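Local coordinates for protein acyl-CoA dehydrogenase FadE3 (Mycobacterium smegmatis, PDB 4IV6) that belongs to the acyl-CoA dehydrogenase family and binds dihydroflavine-adenine dinucleotide between neighbouring subunits of a four-chain assembly, at residues A142-D147 and D229-G234; A326-M331 and G367-Q372; R339-Y344 and Y350-Y355. All coordinates share one frame; numbering follows the deposited sequence. Where two conformers were deposited one is given.

Contact 1: residues A142-D147 and D229-G234; sequences ARRDGD and DDEGRG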
# COMPACT_ATOMS: atom_id res chain seq x y z
N ALA B 142 20.24 36.27 -17.27
CA ALA B 142 21.52 36.89 -17.11
C ALA B 142 21.97 37.37 -18.47
O ALA B 142 22.23 36.57 -19.37
CB ALA B 142 22.50 35.90 -16.53
N ARG B 143 22.03 38.68 -18.63
CA ARG B 143 22.29 39.28 -19.93
C ARG B 143 23.67 39.93 -19.95
O ARG B 143 24.03 40.69 -19.04
CB ARG B 143 21.16 40.25 -20.26
CG ARG B 143 21.56 41.54 -20.93
CD ARG B 143 20.32 42.39 -21.13
NE ARG B 143 19.84 42.38 -22.51
CZ ARG B 143 19.77 43.46 -23.26
NH1 ARG B 143 19.32 43.38 -24.51
NH2 ARG B 143 20.15 44.62 -22.74
N ARG B 144 24.45 39.61 -20.98
CA ARG B 144 25.79 40.14 -21.07
C ARG B 144 25.75 41.65 -21.32
O ARG B 144 24.94 42.14 -22.10
CB ARG B 144 26.56 39.44 -22.18
CG ARG B 144 28.05 39.46 -21.93
CD ARG B 144 28.82 39.36 -23.21
NE ARG B 144 30.20 38.94 -22.97
CZ ARG B 144 30.56 37.68 -22.74
NH1 ARG B 144 31.83 37.41 -22.53
NH2 ARG B 144 29.65 36.70 -22.69
N ASP B 145 26.58 42.38 -20.59
CA ASP B 145 26.77 43.81 -20.80
C ASP B 145 28.25 44.06 -20.52
O ASP B 145 28.67 44.11 -19.35
CB ASP B 145 25.88 44.64 -19.88
CG ASP B 145 26.19 46.12 -19.93
OD1 ASP B 145 26.65 46.58 -20.96
OD2 ASP B 145 25.97 46.83 -18.95
N GLY B 146 29.04 44.18 -21.58
CA GLY B 146 30.48 44.35 -21.46
C GLY B 146 31.06 43.07 -20.89
O GLY B 146 30.81 41.99 -21.41
N ASP B 147 31.81 43.18 -19.80
CA ASP B 147 32.37 42.00 -19.17
C ASP B 147 31.63 41.59 -17.92
O ASP B 147 32.19 40.90 -17.09
CB ASP B 147 33.83 42.21 -18.84
CG ASP B 147 34.66 42.50 -20.09
OD1 ASP B 147 34.48 41.81 -21.12
OD2 ASP B 147 35.47 43.44 -20.01
N ASP B 229 33.39 27.01 -19.86
CA ASP B 229 33.77 27.96 -20.91
C ASP B 229 32.62 28.39 -21.80
O ASP B 229 32.72 29.43 -22.41
CB ASP B 229 34.86 27.37 -21.81
CG ASP B 229 36.14 27.07 -21.06
OD1 ASP B 229 36.48 27.80 -20.12
OD2 ASP B 229 36.80 26.10 -21.42
N ASP B 230 31.54 27.60 -21.88
CA ASP B 230 30.46 27.83 -22.84
C ASP B 230 29.12 27.97 -22.15
O ASP B 230 28.81 27.22 -21.23
CB ASP B 230 30.34 26.67 -23.82
CG ASP B 230 31.65 26.37 -24.53
OD1 ASP B 230 32.07 27.15 -25.39
OD2 ASP B 230 32.24 25.33 -24.20
N GLU B 231 28.34 28.96 -22.59
CA GLU B 231 26.94 29.11 -22.19
C GLU B 231 26.10 27.99 -22.77
O GLU B 231 26.46 27.40 -23.80
CB GLU B 231 26.39 30.44 -22.69
CG GLU B 231 27.11 31.64 -22.07
CD GLU B 231 26.60 32.96 -22.60
OE1 GLU B 231 25.84 32.92 -23.60
OE2 GLU B 231 26.95 34.01 -22.02
N GLY B 232 24.98 27.69 -22.11
CA GLY B 232 24.02 26.76 -22.64
C GLY B 232 24.17 25.31 -22.26
O GLY B 232 23.56 24.44 -22.91
N ARG B 233 24.96 25.02 -21.22
CA ARG B 233 25.18 23.65 -20.76
C ARG B 233 24.66 23.38 -19.35
O ARG B 233 24.95 22.32 -18.74
CB ARG B 233 26.67 23.36 -20.78
CG ARG B 233 27.25 23.56 -22.16
CD ARG B 233 28.58 22.90 -22.30
NE ARG B 233 29.01 23.01 -23.68
CZ ARG B 233 29.95 22.27 -24.24
NH1 ARG B 233 30.60 21.34 -23.55
NH2 ARG B 233 30.24 22.46 -25.52
N GLY B 234 23.88 24.33 -18.86
CA GLY B 234 23.35 24.27 -17.52
C GLY B 234 22.60 22.99 -17.18
O GLY B 234 22.86 22.42 -16.14
O HOH W 1 26.38 36.18 -23.20
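Arg144, near the end of strand 141-145, and Glu231, in the irregular loop that leads to helix 234-270, face each other with their backbones well apart, CA to CA 11.1 Å. Two long side chains span the gap, and their length is what lets opposite charges approach over such a distance. Arg144 runs extended from CG to NE, and Glu231 stays straight beyond CG (chi2 178°), which carries one amino group, NH2, to the neighbourhood of one carboxylate oxygen, OE2. The approach is loose: NH2 of Arg144 lies 3.9 Å from OE2 of Glu231, a long salt bridge. The oxygen sits at the guanidinium edge, near its plane, while the carboxylate plane is turned 47° away. A water donates to Glu231 OE2 and accepts only a weak bond from Arg144 NH2 at 3.4 Å. The same OE2 is hydrogen-bonded to Tyr149 OH on strand 148-159, probably a firmer hold than the long ion pair. Charge and water thus tie the end of strand 141-145 to the loop before helix 234-270, a surface link in which Tyr149 probably positions the carboxylate, while the arginine adds a long-range charge attraction and a weak water bridge.

Contact 2: residues A326-M331 and G367-Q372; sequences ASETAM and GTNEIQ. With FDA (dihydroflavine-adenine dinucleotide), chain D.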
# COMPACT_ATOMS: atom_id res chain seq x y z
N ALA B 326 14.28 5.34 -1.00
CA ALA B 326 14.63 5.67 0.37
C ALA B 326 13.67 6.71 0.96
O ALA B 326 13.29 6.62 2.13
CB ALA B 326 16.08 6.17 0.47
N SER B 327 13.33 7.73 0.19
CA SER B 327 12.43 8.79 0.67
C SER B 327 11.01 8.27 0.97
O SER B 327 10.42 8.65 2.01
CB SER B 327 12.39 9.95 -0.32
OG SER B 327 11.81 9.60 -1.56
N GLU B 328 10.48 7.40 0.11
CA GLU B 328 9.15 6.81 0.35
C GLU B 328 9.24 5.89 1.58
O GLU B 328 8.35 5.92 2.46
CB GLU B 328 8.66 6.02 -0.86
CG GLU B 328 8.34 6.87 -2.06
CD GLU B 328 7.18 7.82 -1.84
OE1 GLU B 328 6.26 7.51 -1.07
OE2 GLU B 328 7.16 8.90 -2.45
N THR B 329 10.32 5.10 1.66
CA THR B 329 10.55 4.22 2.79
C THR B 329 10.65 5.01 4.10
O THR B 329 10.03 4.62 5.10
CB THR B 329 11.81 3.36 2.61
OG1 THR B 329 11.57 2.42 1.56
CG2 THR B 329 12.13 2.55 3.85
N ALA B 330 11.40 6.11 4.12
CA ALA B 330 11.53 6.89 5.36
C ALA B 330 10.20 7.44 5.85
O ALA B 330 9.93 7.44 7.05
CB ALA B 330 12.57 8.01 5.22
N MET B 331 9.35 7.89 4.93
CA MET B 331 8.00 8.38 5.29
C MET B 331 7.15 7.26 5.89
O MET B 331 6.48 7.46 6.92
CB MET B 331 7.31 8.96 4.05
CG MET B 331 5.95 9.55 4.29
SD MET B 331 6.00 11.10 5.24
CE MET B 331 5.73 10.64 6.94
N GLY B 367 13.57 17.97 -5.51
CA GLY B 367 12.88 17.42 -6.67
C GLY B 367 11.72 16.55 -6.15
O GLY B 367 11.82 15.92 -5.09
N THR B 368 10.60 16.49 -6.87
CA THR B 368 9.51 15.65 -6.41
C THR B 368 9.62 14.19 -6.86
O THR B 368 10.24 13.85 -7.87
CB THR B 368 8.13 16.16 -6.88
OG1 THR B 368 7.98 15.93 -8.28
CG2 THR B 368 7.95 17.64 -6.54
N ASN B 369 8.94 13.32 -6.14
CA ASN B 369 8.94 11.93 -6.51
C ASN B 369 8.15 11.64 -7.79
O ASN B 369 8.46 10.67 -8.48
CB ASN B 369 8.59 11.04 -5.33
CG ASN B 369 9.79 10.79 -4.42
OD1 ASN B 369 10.91 11.19 -4.74
ND2 ASN B 369 9.55 10.19 -3.27
N GLU B 370 7.18 12.50 -8.15
CA GLU B 370 6.50 12.35 -9.45
C GLU B 370 7.50 12.62 -10.59
O GLU B 370 7.61 11.83 -11.54
CB GLU B 370 5.27 13.25 -9.59
CG GLU B 370 4.15 12.96 -8.57
CD GLU B 370 4.46 13.39 -7.15
OE1 GLU B 370 5.21 14.37 -6.97
OE2 GLU B 370 3.97 12.72 -6.20
N ILE B 371 8.28 13.69 -10.48
CA ILE B 371 9.29 13.96 -11.49
C ILE B 371 10.32 12.83 -11.50
O ILE B 371 10.75 12.38 -12.56
CB ILE B 371 10.01 15.31 -11.31
CG1 ILE B 371 9.02 16.46 -11.48
CG2 ILE B 371 11.18 15.43 -12.30
CD1 ILE B 371 8.31 16.51 -12.80
N GLN B 372 10.72 12.37 -10.32
CA GLN B 372 11.72 11.31 -10.25
C GLN B 372 11.24 10.01 -10.97
O GLN B 372 12.03 9.35 -11.65
CB GLN B 372 12.06 11.04 -8.80
CG GLN B 372 13.20 10.07 -8.60
CD GLN B 372 14.48 10.57 -9.20
OE1 GLN B 372 15.19 11.36 -8.58
NE2 GLN B 372 14.80 10.12 -10.42
PA FDA D . 5.63 21.94 -8.93
O1A FDA D . 6.64 21.74 -10.04
O2A FDA D . 4.74 23.15 -8.92
O5B FDA D . 4.72 20.62 -8.86
C5B FDA D . 3.52 20.54 -8.06
C4B FDA D . 2.96 19.11 -8.16
O4B FDA D . 2.77 18.71 -9.53
C3B FDA D . 3.91 18.07 -7.59
O3B FDA D . 3.15 16.95 -7.11
C2B FDA D . 4.74 17.71 -8.80
O2B FDA D . 5.38 16.44 -8.72
C1B FDA D . 3.66 17.66 -9.86
N9A FDA D . 4.18 17.83 -11.24
C8A FDA D . 4.66 18.98 -11.77
N7A FDA D . 5.00 18.79 -13.06
C5A FDA D . 4.74 17.50 -13.35
C6A FDA D . 4.86 16.63 -14.51
N6A FDA D . 5.35 17.14 -15.65
N1A FDA D . 4.49 15.34 -14.44
C2A FDA D . 3.96 14.84 -13.31
N3A FDA D . 3.82 15.57 -12.18
C4A FDA D . 4.17 16.87 -12.16
N1 FDA D . 15.33 24.17 -4.68
C2 FDA D . 16.53 24.67 -4.98
O2 FDA D . 16.74 25.07 -6.14
N3 FDA D . 17.51 24.76 -4.07
C4 FDA D . 17.39 24.39 -2.80
O4 FDA D . 18.33 24.52 -1.97
C4X FDA D . 16.10 23.79 -2.39
N5 FDA D . 15.83 23.39 -1.13
C5X FDA D . 14.54 23.27 -0.72
C6 FDA D . 14.20 23.28 0.63
C7 FDA D . 12.88 23.11 1.05
C7M FDA D . 12.52 23.16 2.52
C8 FDA D . 11.87 22.91 0.10
C8M FDA D . 10.41 22.71 0.45
C9 FDA D . 12.21 22.91 -1.25
C9A FDA D . 13.53 23.10 -1.67
N10 FDA D . 13.82 23.13 -3.05
C10 FDA D . 15.05 23.73 -3.43
C1' FDA D . 12.69 23.33 -3.97
C2' FDA D . 12.28 21.97 -4.48
O2' FDA D . 13.29 21.40 -5.31
C3' FDA D . 10.96 22.12 -5.23
O3' FDA D . 9.92 22.27 -4.27
C4' FDA D . 10.63 20.94 -6.12
O4' FDA D . 11.41 21.13 -7.31
C5' FDA D . 9.15 20.92 -6.54
O5' FDA D . 8.81 22.20 -7.04
P FDA D . 7.39 22.89 -6.92
O1P FDA D . 7.53 24.11 -7.81
O2P FDA D . 7.05 23.07 -5.48
O3P FDA D . 6.41 21.77 -7.54
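Both amide hydrogens of Asn369 are spent on one helix, gripping two successive side chains of segment 326-331. ND2 donates to Ser327 OG at 2.9 Å in an almost straight bond (172°) and to Glu328 OE2 at 2.8 Å. Each acceptor lies within a few degrees of the amide plane, which fixes the rotation of the group. Glu328 reaches in by bending at chi2 (-64°), and its OE2 is met on the anti side, tilted from the carboxylate plane. Ser327 OG, held between the backbone N and the carbonyl carbon (chi1 66°), also bonds back to Lys323 O in its own helix, and the NZ of Lys323 holds Asn369 OD1, so the buried amide is satisfied at both ends. These helices, 316-340 and 369-383, belong to the mainly helical C-terminal domain of the acyl-CoA dehydrogenase fold. Here the second begins: Thr368 is its N-cap, OG1 accepting from Ile371 N at 3.2 Å. That turn also faces dihydroflavine-adenine dinucleotide, whose O2B lies 2.7 Å from Thr368 OG1 and donates to Glu370 OE1 at 2.7 Å. Ile371 brings its apolar CD1 to 3.7 Å from the adenine carbon C5A. Glu328 OE2 additionally makes a salt bridge with Arg339 of the second subunit.

Contact 3: residues R339-Y344 and Y350-Y355; sequences RVHGGY and YDVERY. With FDA (dihydroflavine-adenine dinucleotide), chain C.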
# COMPACT_ATOMS: atom_id res chain seq x y z
N ARG B 339 3.16 5.19 15.28
CA ARG B 339 2.12 4.22 15.66
C ARG B 339 2.62 3.37 16.83
O ARG B 339 1.90 3.09 17.78
CB ARG B 339 1.76 3.27 14.50
CG ARG B 339 1.10 3.90 13.27
CD ARG B 339 0.94 2.80 12.23
NE ARG B 339 0.52 3.20 10.89
CZ ARG B 339 -0.73 3.41 10.51
NH1 ARG B 339 -1.74 3.31 11.39
NH2 ARG B 339 -1.00 3.67 9.24
N VAL B 340 3.87 2.94 16.73
CA VAL B 340 4.48 2.09 17.76
C VAL B 340 4.46 2.75 19.13
O VAL B 340 4.35 2.05 20.14
CB VAL B 340 5.90 1.64 17.35
CG1 VAL B 340 6.66 1.02 18.50
CG2 VAL B 340 5.79 0.60 16.22
N HIS B 341 4.57 4.08 19.17
CA HIS B 341 4.57 4.83 20.43
C HIS B 341 3.16 5.11 21.00
O HIS B 341 3.01 5.67 22.10
CB HIS B 341 5.34 6.15 20.25
CG HIS B 341 6.83 5.99 20.25
ND1 HIS B 341 7.53 5.49 19.17
CD2 HIS B 341 7.75 6.22 21.22
CE1 HIS B 341 8.81 5.43 19.47
NE2 HIS B 341 8.98 5.88 20.70
N GLY B 342 2.12 4.71 20.28
CA GLY B 342 0.78 5.02 20.72
C GLY B 342 0.62 6.53 20.89
O GLY B 342 1.13 7.30 20.09
N GLY B 343 -0.05 6.94 21.96
CA GLY B 343 -0.32 8.37 22.17
C GLY B 343 0.94 9.20 22.27
O GLY B 343 0.98 10.34 21.83
N TYR B 344 1.98 8.62 22.85
CA TYR B 344 3.24 9.33 23.03
C TYR B 344 3.92 9.65 21.70
O TYR B 344 4.78 10.55 21.61
CB TYR B 344 4.18 8.54 23.95
CG TYR B 344 3.56 8.34 25.28
CD1 TYR B 344 3.53 9.35 26.22
CD2 TYR B 344 2.91 7.15 25.58
CE1 TYR B 344 2.91 9.17 27.45
CE2 TYR B 344 2.28 6.96 26.79
CZ TYR B 344 2.28 7.97 27.72
OH TYR B 344 1.62 7.76 28.91
N TYR B 350 8.73 13.41 22.70
CA TYR B 350 9.34 12.25 22.04
C TYR B 350 9.81 12.71 20.64
O TYR B 350 9.42 13.79 20.17
CB TYR B 350 8.33 11.10 21.93
CG TYR B 350 7.98 10.52 23.28
CD1 TYR B 350 7.22 11.23 24.18
CD2 TYR B 350 8.45 9.25 23.66
CE1 TYR B 350 6.92 10.73 25.42
CE2 TYR B 350 8.15 8.72 24.92
CZ TYR B 350 7.38 9.48 25.79
OH TYR B 350 7.04 9.02 27.02
N ASP B 351 10.68 11.93 20.02
CA ASP B 351 11.38 12.38 18.81
C ASP B 351 10.69 11.93 17.51
O ASP B 351 10.98 12.49 16.45
CB ASP B 351 12.82 11.88 18.83
CG ASP B 351 13.67 12.53 19.94
OD1 ASP B 351 13.32 13.65 20.39
OD2 ASP B 351 14.68 11.93 20.35
N VAL B 352 9.82 10.93 17.59
CA VAL B 352 9.26 10.35 16.39
C VAL B 352 8.41 11.38 15.62
O VAL B 352 8.33 11.30 14.41
CB VAL B 352 8.51 9.00 16.62
CG1 VAL B 352 9.51 7.90 16.96
CG2 VAL B 352 7.46 9.09 17.73
N GLU B 353 7.79 12.33 16.31
CA GLU B 353 7.02 13.36 15.61
C GLU B 353 7.91 14.23 14.75
O GLU B 353 7.50 14.66 13.69
CB GLU B 353 6.20 14.23 16.57
CG GLU B 353 7.02 15.14 17.48
CD GLU B 353 7.32 16.51 16.89
OE1 GLU B 353 8.39 17.08 17.23
OE2 GLU B 353 6.49 17.03 16.12
N ARG B 354 9.14 14.46 15.18
CA ARG B 354 10.07 15.22 14.38
C ARG B 354 10.45 14.46 13.10
O ARG B 354 10.52 15.06 12.02
CB ARG B 354 11.34 15.57 15.18
CG ARG B 354 12.24 16.51 14.41
CD ARG B 354 13.70 16.33 14.64
NE ARG B 354 14.14 15.87 15.96
CZ ARG B 354 15.27 15.16 16.10
NH1 ARG B 354 16.00 14.84 15.01
NH2 ARG B 354 15.68 14.79 17.30
N TYR B 355 10.75 13.16 13.22
CA TYR B 355 11.08 12.40 12.01
C TYR B 355 9.92 12.42 11.03
O TYR B 355 10.12 12.47 9.83
CB TYR B 355 11.50 10.95 12.31
CG TYR B 355 12.44 10.80 13.48
CD1 TYR B 355 13.55 11.62 13.64
CD2 TYR B 355 12.22 9.79 14.43
CE1 TYR B 355 14.41 11.47 14.72
CE2 TYR B 355 13.06 9.64 15.51
CZ TYR B 355 14.15 10.46 15.64
OH TYR B 355 14.98 10.24 16.70
PA FDA C . -0.17 1.57 24.31
O1A FDA C . 1.04 1.76 25.17
O2A FDA C . -1.39 0.81 24.78
O5B FDA C . 0.28 0.89 22.94
C5B FDA C . 1.53 1.19 22.30
C4B FDA C . 1.56 0.48 20.94
O4B FDA C . 1.34 -0.92 21.16
C3B FDA C . 0.44 0.94 20.03
O3B FDA C . 0.88 0.75 18.70
C2B FDA C . -0.67 -0.06 20.33
O2B FDA C . -1.62 -0.19 19.30
C1B FDA C . 0.13 -1.32 20.53
N9A FDA C . -0.55 -2.28 21.38
C8A FDA C . -0.74 -2.18 22.70
N7A FDA C . -1.38 -3.27 23.14
C5A FDA C . -1.61 -4.10 22.07
C6A FDA C . -2.27 -5.39 21.84
N6A FDA C . -2.83 -6.08 22.88
N1A FDA C . -2.28 -5.87 20.57
C2A FDA C . -1.72 -5.20 19.55
N3A FDA C . -1.12 -3.99 19.68
C4A FDA C . -1.05 -3.43 20.91
N1 FDA C . -7.57 9.24 26.43
C2 FDA C . -8.56 9.54 27.29
O2 FDA C . -8.87 8.70 28.18
N3 FDA C . -9.22 10.69 27.19
C4 FDA C . -8.94 11.62 26.27
O4 FDA C . -9.57 12.66 26.24
C4X FDA C . -7.88 11.38 25.30
N5 FDA C . -7.52 12.25 24.34
C5X FDA C . -6.27 12.13 23.79
C6 FDA C . -5.66 13.20 23.14
C7 FDA C . -4.42 13.07 22.57
C7M FDA C . -3.76 14.24 21.90
C8 FDA C . -3.76 11.85 22.63
C8M FDA C . -2.42 11.61 22.02
C9 FDA C . -4.35 10.78 23.24
C9A FDA C . -5.59 10.90 23.85
N10 FDA C . -6.17 9.78 24.53
C10 FDA C . -7.20 10.08 25.44
C1' FDA C . -5.29 8.67 24.92
C2' FDA C . -5.36 7.65 23.81
O2' FDA C . -6.66 7.05 23.73
C3' FDA C . -4.22 6.65 24.05
O3' FDA C . -2.98 7.24 23.59
C4' FDA C . -4.48 5.36 23.32
O4' FDA C . -5.41 4.64 24.10
C5' FDA C . -3.25 4.48 23.15
O5' FDA C . -2.65 4.33 24.39
P FDA C . -1.12 4.21 24.73
O1P FDA C . -0.41 5.40 24.23
O2P FDA C . -1.14 3.93 26.19
O3P FDA C . -0.71 2.96 23.80
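The carbonyl O of Arg339, in the last turn of helix 316-340, takes a 2.7 Å hydrogen bond from O3B of dihydroflavine-adenine dinucleotide, and four residues on Gly343 N donates to the phosphate oxygen O1P at 2.8 Å. Gly342 turns the chain with positive phi (57°). Glycine suits 342 and 343 because the absence of side chains leaves room for the ligand's O3P and O3' respectively. The other side of this turn is packed by segment 350-355. Val352 sets CG2 over a face of the His341 ring, 4.1 Å from its centroid, in a CH-pi contact, while CG1 touches His341 CE1 at 3.6 Å. His341 ND1 is hydrogen-bonded to Ala337 O, one helical turn back, which steadies the ring, and the ring also stacks with Tyr267 of helix 234-270. Within the helical C-terminal domain, the contact closes the short connection between helices 316-340 and 352-364. The two tyrosine side chains run alongside each other in a common direction: CB of Tyr344 sits over the centre of the Tyr350 ring, 3.8 Å from its centroid, and the ring planes are 45° apart. With CG anti to its carbonyl carbon (chi1 -59°), Tyr344 brings CD1 to 3.6 Å from Tyr350 OH. Its ring also meets Trp157 of the second subunit edge-to-face.

Contact 1 comes first along the chain and stands apart, joining the beta-rich middle domain to the loop before helix 234-270; its centre is about 34 Å from that of contact 2 and 50 Å from that of contact 3, on the opposite side of the chain's centre from the latter. Contacts 2 and 3 share helix 316-340, with centres about 22 Å apart, and contact 3 is nested inside the loop that contact 2 closes. Their deeper relation runs between subunits: the dihydroflavine-adenine dinucleotide held by 367-372 is also bonded by Arg339 and Gly343 of the second subunit, so each site combines contact 2 of one chain with contact 3 of its neighbour.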